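Local structure of putative aldo/keto reductase (Salmonella enterica subsp. enterica serovar Typhimurium, 4R9O) at residues Asp140-Ala145 and Thr169-Arg174; Leu47-Val52 and Ala274-Glu279; Leu193-Thr198 and Arg290-Ala295. The protein is a putative aldo/keto reductase that may act as an NADP-dependent oxidoreductase, built on a TIM-barrel fold. All coordinates share one frame; numbering follows the deposited sequence.

Interaction 1 (Asp140-Ala145 and Thr169-Arg174); sequences DDVAEA and TLLQSR
Asp140 and Arg174 form a salt bridge in which OD1 of Asp140 lies 2.9 Å from NE of Arg174. As a hydrogen bond it is weak, because the N-H to acceptor angle is only 123°. The carboxylate and guanidinium planes are turned 38° from one another. The pairing is a one-point one, made by OD1 and NE, and OD1 also rests 3.3 Å from CD of the same arginine. Deeper in, Ala143 CB meets Arg174 CB at 3.8 Å; here the two CA atoms come within 6.0 Å. Beside it, Val142 and Leu171 cross at about a right angle, with CG1 of Val142 3.6 Å from CD1 of Leu171. CG1 reaches that methyl because it stands opposite the backbone N (chi1 178°).

Around this first shell, water 1 accepts from NH2 of Arg174 at 3.1 Å and, weakly, from the backbone N of Asp140, a weaker, water-mediated link from the guanidinium to the backbone of Asp140. A bend at chi2 in the arginine chain accompanies NE's approach to OD1. A second subunit completes the polar network: the backbone O of its Gln203 and of its Gln204 accept from NH2 and NH1 of Arg174, and its Arg206 forms a salt bridge with OD2 of Asp140. The pair thus belongs to a subunit interface as well as to the chain's own packing.

Within the chain, the contact joins helix 139-151 to the C-terminal end of helix 165-173, two helices separated in sequence by strand 155-161, while Val142 also touches Ile109 of helix 106-119.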
loop_
_atom_site.group_PDB
_atom_site.type_symbol
_atom_site.label_atom_id
_atom_site.label_comp_id
_atom_site.label_asym_id
_atom_site.label_seq_id
_atom_site.Cartn_x
_atom_site.Cartn_y
_atom_site.Cartn_z
ATOM N N ASP C 140 6.828 30.951 11.028
ATOM C CA ASP C 140 7.121 32.323 11.466
ATOM C C ASP C 140 5.901 32.969 12.110
ATOM O O ASP C 140 6.013 33.710 13.081
ATOM C CB ASP C 140 7.562 33.209 10.294
ATOM C CG ASP C 140 8.991 32.950 9.847
ATOM O OD1 ASP C 140 9.744 32.248 10.558
ATOM O OD2 ASP C 140 9.360 33.478 8.771
ATOM N N ASP C 141 4.742 32.705 11.522
ATOM C CA ASP C 141 3.482 33.256 11.998
ATOM C C ASP C 141 3.088 32.665 13.344
ATOM O O ASP C 141 2.664 33.394 14.249
ATOM C CB ASP C 141 2.381 33.005 10.978
ATOM C CG ASP C 141 2.478 33.925 9.779
ATOM O OD1 ASP C 141 3.274 34.896 9.814
ATOM O OD2 ASP C 141 1.741 33.674 8.803
ATOM N N VAL C 142 3.225 31.346 13.470
ATOM C CA VAL C 142 2.965 30.664 14.732
ATOM C C VAL C 142 3.920 31.185 15.805
ATOM O O VAL C 142 3.496 31.490 16.918
ATOM C CB VAL C 142 3.111 29.130 14.589
ATOM C CG1 VAL C 142 2.886 28.419 15.943
ATOM C CG2 VAL C 142 2.147 28.613 13.525
ATOM N N ALA C 143 5.200 31.305 15.454
ATOM C CA ALA C 143 6.201 31.839 16.372
ATOM C C ALA C 143 5.841 33.248 16.841
ATOM O O ALA C 143 5.999 33.558 18.012
ATOM C CB ALA C 143 7.584 31.847 15.725
ATOM N N GLU C 144 5.378 34.105 15.938
ATOM C CA GLU C 144 4.958 35.449 16.347
ATOM C C GLU C 144 3.845 35.352 17.389
ATOM O O GLU C 144 3.904 36.006 18.426
ATOM C CB GLU C 144 4.482 36.284 15.156
ATOM C CG GLU C 144 5.588 36.763 14.218
ATOM C CD GLU C 144 5.059 37.610 13.068
ATOM O OE1 GLU C 144 5.569 37.456 11.939
ATOM O OE2 GLU C 144 4.144 38.436 13.292
ATOM N N ALA C 145 2.843 34.520 17.119
ATOM C CA ALA C 145 1.728 34.365 18.045
ATOM C C ALA C 145 2.220 33.854 19.398
ATOM O O ALA C 145 1.902 34.437 20.443
ATOM C CB ALA C 145 0.670 33.429 17.467
ATOM N N THR C 169 10.319 19.804 13.761
ATOM C CA THR C 169 11.579 20.511 13.634
ATOM C C THR C 169 11.407 21.877 12.972
ATOM O O THR C 169 12.052 22.853 13.349
ATOM C CB THR C 169 12.572 19.667 12.842
ATOM O OG1 THR C 169 12.843 18.484 13.601
ATOM C CG2 THR C 169 13.861 20.431 12.607
ATOM N N LEU C 170 10.532 21.935 11.982
ATOM C CA LEU C 170 10.197 23.194 11.331
ATOM C C LEU C 170 9.739 24.241 12.353
ATOM O O LEU C 170 10.278 25.350 12.402
ATOM C CB LEU C 170 9.106 22.971 10.280
ATOM C CG LEU C 170 8.423 24.245 9.753
ATOM C CD1 LEU C 170 9.462 25.211 9.136
ATOM C CD2 LEU C 170 7.336 23.888 8.745
ATOM N N LEU C 171 8.746 23.889 13.166
ATOM C CA LEU C 171 8.206 24.862 14.104
ATOM C C LEU C 171 9.261 25.192 15.139
ATOM O O LEU C 171 9.460 26.358 15.463
ATOM C CB LEU C 171 6.925 24.352 14.769
ATOM C CG LEU C 171 6.202 25.333 15.698
ATOM C CD1 LEU C 171 5.986 26.708 15.058
ATOM C CD2 LEU C 171 4.863 24.752 16.133
ATOM N N GLN C 172 9.963 24.171 15.630
ATOM C CA GLN C 172 10.958 24.379 16.679
ATOM C C GLN C 172 12.042 25.364 16.256
ATOM O O GLN C 172 12.512 26.165 17.074
ATOM C CB GLN C 172 11.611 23.051 17.088
ATOM C CG GLN C 172 12.642 23.193 18.209
ATOM C CD GLN C 172 12.020 23.680 19.527
ATOM O OE1 GLN C 172 11.520 22.884 20.317
ATOM N NE2 GLN C 172 12.075 24.984 19.771
ATOM N N SER C 173 12.431 25.307 14.978
ATOM C CA SER C 173 13.500 26.173 14.465
ATOM C C SER C 173 13.204 27.653 14.687
ATOM O O SER C 173 14.125 28.453 14.819
ATOM C CB SER C 173 13.750 25.916 12.969
ATOM O OG SER C 173 12.630 26.249 12.165
ATOM N N ARG C 174 11.926 28.008 14.768
ATOM C CA ARG C 174 11.535 29.405 14.881
ATOM C C ARG C 174 11.413 29.880 16.329
ATOM O O ARG C 174 11.283 31.075 16.576
ATOM C CB ARG C 174 10.210 29.642 14.162
ATOM C CG ARG C 174 10.157 29.125 12.711
ATOM C CD ARG C 174 11.282 29.705 11.893
ATOM N NE ARG C 174 11.024 29.664 10.454
ATOM C CZ ARG C 174 11.798 29.040 9.572
ATOM N NH1 ARG C 174 12.881 28.390 9.981
ATOM N NH2 ARG C 174 11.498 29.075 8.283
HETATM O O HOH W 1 8.554 30.089 8.312
#

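Interaction 2 (Leu47-Val52 and Ala274-Glu279); sequences LGVTTV and AALEAE
Leu276 meets both Leu47 and Val49, and its two methyls carry the whole contact from the 274-279 side. Ala274 and Ala275 lead up to it through the weakly bonded last turn of helix 269-276; Ala275 turns its methyl to Ile264 and Tyr250 instead. At Leu276 the bond to CB points at the 47-52 segment. CG lies opposite the carbonyl carbon (chi1 -50°) and chi2 is extended at -179°, which carries the isobutyl group outward and delivers CD1 to the opposing residues.

CD1 makes the closest approach, 3.5 Å from CB of Leu47, and it also lies 3.9 Å from CD1 of that residue. These two leucine side chains cross at about a right angle, and the methyl of one meets the base of the other. Val49 comes to the fork of the leucine: its CG2 is 4.0 Å from CD1 and equally 4.0 Å from CD2 of Leu276. No hydrogen bond crosses between the segments, and the buried surface of 116 Å² is small. Further along, Glu277 to Glu279 continue as a 3-10 turn, with Ala278 N bonded to Ala275 O at 3.1 Å. Glu279 sends its carboxylate to Arg19 in a salt bridge, while Phe20 and Val5 touch both Glu279 and Leu276.

In the 47-52 segment, Gly48 has positive phi (101°) and closes helix 34-46 with a Schellman motif, after which the chain runs through Val49 into strand 51-53. The contact therefore packs the helix-to-strand turn of the beta-alpha-beta crossover from strand 16-23 to strand 51-53 against the end of helix 269-276, consistent with the closure of a TIM barrel, where strand 16-23 pairs in parallel with both 51-53 and 261-264.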
loop_
_atom_site.group_PDB
_atom_site.type_symbol
_atom_site.label_atom_id
_atom_site.label_comp_id
_atom_site.label_asym_id
_atom_site.label_seq_id
_atom_site.Cartn_x
_atom_site.Cartn_y
_atom_site.Cartn_z
ATOM N N LEU C 47 -6.262 12.321 43.898
ATOM C CA LEU C 47 -5.488 11.162 43.474
ATOM C C LEU C 47 -4.147 11.572 42.862
ATOM O O LEU C 47 -3.315 10.716 42.563
ATOM C CB LEU C 47 -6.286 10.324 42.472
ATOM C CG LEU C 47 -7.668 9.865 42.944
ATOM C CD1 LEU C 47 -8.339 8.977 41.901
ATOM C CD2 LEU C 47 -7.585 9.166 44.297
ATOM N N GLY C 48 -3.941 12.875 42.676
ATOM C CA GLY C 48 -2.682 13.374 42.143
ATOM C C GLY C 48 -2.716 13.748 40.670
ATOM O O GLY C 48 -1.689 14.089 40.084
ATOM N N VAL C 49 -3.897 13.686 40.063
ATOM C CA VAL C 49 -4.047 14.083 38.666
ATOM C C VAL C 49 -4.281 15.592 38.574
ATOM O O VAL C 49 -5.397 16.067 38.785
ATOM C CB VAL C 49 -5.207 13.336 37.984
ATOM C CG1 VAL C 49 -5.315 13.749 36.511
ATOM C CG2 VAL C 49 -5.023 11.830 38.125
ATOM N N THR C 50 -3.225 16.340 38.267
ATOM C CA THR C 50 -3.307 17.796 38.247
ATOM C C THR C 50 -3.364 18.400 36.841
ATOM O O THR C 50 -3.840 19.523 36.660
ATOM C CB THR C 50 -2.115 18.415 39.001
ATOM O OG1 THR C 50 -0.893 18.038 38.358
ATOM C CG2 THR C 50 -2.101 17.941 40.464
ATOM N N THR C 51 -2.867 17.672 35.846
ATOM C CA THR C 51 -2.839 18.190 34.486
ATOM C C THR C 51 -4.109 17.823 33.722
ATOM O O THR C 51 -4.536 16.666 33.732
ATOM C CB THR C 51 -1.624 17.663 33.695
ATOM O OG1 THR C 51 -0.434 17.789 34.483
ATOM C CG2 THR C 51 -1.469 18.463 32.408
ATOM N N VAL C 52 -4.716 18.808 33.066
ATOM C CA VAL C 52 -5.976 18.585 32.363
ATOM C C VAL C 52 -5.871 19.054 30.910
ATOM O O VAL C 52 -5.212 20.053 30.593
ATOM C CB VAL C 52 -7.165 19.294 33.058
ATOM C CG1 VAL C 52 -7.351 18.766 34.500
ATOM C CG2 VAL C 52 -6.968 20.792 33.069
ATOM N N ALA C 274 -8.756 3.277 38.645
ATOM C CA ALA C 274 -8.288 2.021 38.070
ATOM C C ALA C 274 -7.215 2.253 37.017
ATOM O O ALA C 274 -6.514 1.332 36.632
ATOM C CB ALA C 274 -9.452 1.241 37.472
ATOM N N ALA C 275 -7.095 3.481 36.536
ATOM C CA ALA C 275 -6.048 3.797 35.580
ATOM C C ALA C 275 -4.724 4.000 36.306
ATOM O O ALA C 275 -3.682 3.524 35.870
ATOM C CB ALA C 275 -6.415 5.037 34.778
ATOM N N LEU C 276 -4.781 4.703 37.429
ATOM C CA LEU C 276 -3.581 5.114 38.145
ATOM C C LEU C 276 -2.820 3.940 38.741
ATOM O O LEU C 276 -1.628 4.044 39.015
ATOM C CB LEU C 276 -3.950 6.111 39.240
ATOM C CG LEU C 276 -4.833 7.255 38.736
ATOM C CD1 LEU C 276 -5.154 8.241 39.847
ATOM C CD2 LEU C 276 -4.184 7.960 37.539
ATOM N N GLU C 277 -3.510 2.820 38.931
ATOM C CA GLU C 277 -2.889 1.619 39.478
ATOM C C GLU C 277 -1.872 0.993 38.513
ATOM O O GLU C 277 -1.093 0.123 38.908
ATOM C CB GLU C 277 -3.965 0.595 39.850
ATOM C CG GLU C 277 -4.884 1.061 40.978
ATOM C CD GLU C 277 -5.922 0.024 41.372
ATOM O OE1 GLU C 277 -6.698 0.291 42.315
ATOM O OE2 GLU C 277 -5.966 -1.052 40.740
ATOM N N ALA C 278 -1.870 1.437 37.257
ATOM C CA ALA C 278 -0.916 0.920 36.278
ATOM C C ALA C 278 0.526 1.288 36.628
ATOM O O ALA C 278 1.451 0.568 36.261
ATOM C CB ALA C 278 -1.263 1.413 34.882
ATOM N N GLU C 279 0.713 2.397 37.342
ATOM C CA GLU C 279 2.044 2.833 37.777
ATOM C C GLU C 279 2.804 1.768 38.578
ATOM O O GLU C 279 4.036 1.788 38.619
ATOM C CB GLU C 279 1.949 4.116 38.620
ATOM C CG GLU C 279 1.754 5.406 37.815
ATOM C CD GLU C 279 2.493 6.612 38.411
ATOM O OE1 GLU C 279 3.734 6.545 38.568
ATOM O OE2 GLU C 279 1.832 7.629 38.713
#

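Interaction 3 (Leu193-Thr198 and Arg290-Ala295); sequences LLLDGT and RIRKAA
Outside the TIM barrel's strands, the loop leading from strand 182-185 to helix 198-205 meets the C-terminal helix 285-296 through Leu194 and Leu195, which both touch the guanidinium end of Arg292. Three side chains make up the contact, and the wide spacing of the backbones shows how far they reach: the nearest CA atoms, those of Leu194 and Arg292, are 10.9 Å apart.

Arg292 spans that gap with an extended chain. Its CG stands opposite the backbone N (chi1 172°), and the following torsions stay near 180° as far as NE. Leu194 brings CD2 to the edge of the guanidinium, near its plane and 3.7 Å from NH1; the leucine and the arginine run past each other in opposite directions. Leu195 approaches obliquely, with CD1 3.7 Å from NH2. Since no hydrogen bond joins the two segments, the evidence is for van der Waals packing of leucine methyls against a charged group, over 106 Å² of buried surface.

Leu194 also rests on Trp252 of helix 245-254, and the same tryptophan touches Ile291 on the helix that carries Arg292. Pro135 of a third subunit packs on Leu195 and Arg292, placing this junction beside a subunit interface.

Past the leucines, the loop turns into helix 198-205 through Gly197 at the N-cap position, with phi at 107°. Asp196 forms an Asx turn across it: OD1 receives Thr198 N at 2.9 Å and, from the same face of the carboxylate plane, Thr198 OG1 at 3.0 Å.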
loop_
_atom_site.group_PDB
_atom_site.type_symbol
_atom_site.label_atom_id
_atom_site.label_comp_id
_atom_site.label_asym_id
_atom_site.label_seq_id
_atom_site.Cartn_x
_atom_site.Cartn_y
_atom_site.Cartn_z
ATOM N N LEU C 193 3.629 4.793 15.431
ATOM C CA LEU C 193 4.565 5.809 15.914
ATOM C C LEU C 193 5.742 5.188 16.684
ATOM O O LEU C 193 6.744 5.859 16.964
ATOM C CB LEU C 193 3.833 6.828 16.787
ATOM C CG LEU C 193 2.751 7.600 16.017
ATOM C CD1 LEU C 193 2.136 8.672 16.904
ATOM C CD2 LEU C 193 3.299 8.210 14.719
ATOM N N LEU C 194 5.609 3.912 17.023
ATOM C CA LEU C 194 6.666 3.195 17.729
ATOM C C LEU C 194 7.919 3.084 16.878
ATOM O O LEU C 194 9.040 3.076 17.398
ATOM C CB LEU C 194 6.198 1.798 18.126
ATOM C CG LEU C 194 5.470 1.664 19.471
ATOM C CD1 LEU C 194 4.156 2.432 19.476
ATOM C CD2 LEU C 194 5.244 0.201 19.780
ATOM N N LEU C 195 7.723 3.002 15.566
ATOM C CA LEU C 195 8.832 2.728 14.667
ATOM C C LEU C 195 8.983 3.743 13.528
ATOM O O LEU C 195 9.932 3.649 12.746
ATOM C CB LEU C 195 8.682 1.316 14.093
ATOM C CG LEU C 195 8.657 0.190 15.142
ATOM C CD1 LEU C 195 8.432 -1.162 14.492
ATOM C CD2 LEU C 195 9.939 0.168 15.968
ATOM N N ASP C 196 8.084 4.722 13.428
ATOM C CA ASP C 196 8.167 5.645 12.289
ATOM C C ASP C 196 9.020 6.895 12.543
ATOM O O ASP C 196 9.141 7.748 11.668
ATOM C CB ASP C 196 6.765 6.059 11.807
ATOM C CG ASP C 196 6.126 7.163 12.654
ATOM O OD1 ASP C 196 6.670 7.554 13.711
ATOM O OD2 ASP C 196 5.082 7.692 12.208
ATOM N N GLY C 197 9.590 7.022 13.735
ATOM C CA GLY C 197 10.490 8.133 14.010
ATOM C C GLY C 197 9.905 9.191 14.918
ATOM O O GLY C 197 10.616 10.042 15.449
ATOM N N THR C 198 8.595 9.156 15.093
ATOM C CA THR C 198 7.948 10.141 15.950
ATOM C C THR C 198 8.439 10.016 17.383
ATOM O O THR C 198 8.877 11.000 17.981
ATOM C CB THR C 198 6.438 9.996 15.917
ATOM O OG1 THR C 198 5.978 10.290 14.589
ATOM C CG2 THR C 198 5.789 10.956 16.928
ATOM N N ARG C 290 4.025 -9.925 23.867
ATOM C CA ARG C 290 2.826 -10.740 23.704
ATOM C C ARG C 290 1.610 -9.867 23.424
ATOM O O ARG C 290 0.785 -10.192 22.571
ATOM C CB ARG C 290 2.561 -11.586 24.947
ATOM C CG ARG C 290 2.777 -13.063 24.758
ATOM C CD ARG C 290 2.042 -13.839 25.845
ATOM N NE ARG C 290 2.565 -13.534 27.173
ATOM C CZ ARG C 290 1.956 -13.847 28.314
ATOM N NH1 ARG C 290 2.518 -13.529 29.472
ATOM N NH2 ARG C 290 0.788 -14.479 28.297
ATOM N N ILE C 291 1.495 -8.772 24.167
ATOM C CA ILE C 291 0.471 -7.765 23.909
ATOM C C ILE C 291 0.562 -7.186 22.501
ATOM O O ILE C 291 -0.426 -7.153 21.771
ATOM C CB ILE C 291 0.559 -6.610 24.900
ATOM C CG1 ILE C 291 0.204 -7.115 26.282
ATOM C CG2 ILE C 291 -0.443 -5.520 24.528
ATOM C CD1 ILE C 291 -1.138 -7.717 26.261
ATOM N N ARG C 292 1.749 -6.716 22.138
ATOM C CA ARG C 292 1.973 -6.151 20.809
ATOM C C ARG C 292 1.467 -7.093 19.722
ATOM O O ARG C 292 0.736 -6.678 18.819
ATOM C CB ARG C 292 3.459 -5.850 20.593
ATOM C CG ARG C 292 3.805 -5.438 19.160
ATOM C CD ARG C 292 5.306 -5.368 18.952
ATOM N NE ARG C 292 5.666 -5.148 17.550
ATOM C CZ ARG C 292 5.959 -3.959 17.026
ATOM N NH1 ARG C 292 5.937 -2.871 17.788
ATOM N NH2 ARG C 292 6.272 -3.849 15.738
ATOM N N LYS C 293 1.847 -8.362 19.839
ATOM C CA LYS C 293 1.564 -9.371 18.829
ATOM C C LYS C 293 0.089 -9.770 18.801
ATOM O O LYS C 293 -0.479 -10.004 17.737
ATOM C CB LYS C 293 2.450 -10.597 19.066
ATOM C CG LYS C 293 3.936 -10.284 18.890
ATOM C CD LYS C 293 4.827 -11.486 19.175
ATOM C CE LYS C 293 6.294 -11.153 18.889
ATOM N NZ LYS C 293 7.189 -12.315 19.097
ATOM N N ALA C 294 -0.531 -9.847 19.968
ATOM C CA ALA C 294 -1.962 -10.121 20.032
ATOM C C ALA C 294 -2.740 -9.038 19.274
ATOM O O ALA C 294 -3.731 -9.327 18.598
ATOM C CB ALA C 294 -2.422 -10.212 21.469
ATOM N N ALA C 295 -2.253 -7.802 19.360
ATOM C CA ALA C 295 -2.888 -6.659 18.706
ATOM C C ALA C 295 -2.642 -6.591 17.198
ATOM O O ALA C 295 -3.491 -6.099 16.461
ATOM C CB ALA C 295 -2.420 -5.383 19.346
#

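In the fold
From the N terminus, the chain first passes 47-52, the turn between helix 34-46 and strand 51-53, whose partner in interaction 2, 274-279, comes 222 residues later. Within that long loop, interaction 1 closes a short one, tying neighbouring helices 139-151 and 165-173 on the opposite side of the chain's centre; the centres of interactions 1 and 2 are about 33 Å apart. Interaction 3 opens after interaction 1 has closed, at 193-198, but its partner 290-295 follows 274-279, so interactions 2 and 3 cross. Helices 269-276 and 285-296, consecutive in the chain, thereby reach back to an early turn and to a mid-chain loop, respectively. No two contacts touch; interactions 1 and 3 approach most closely, nearest atoms about 9 Å apart.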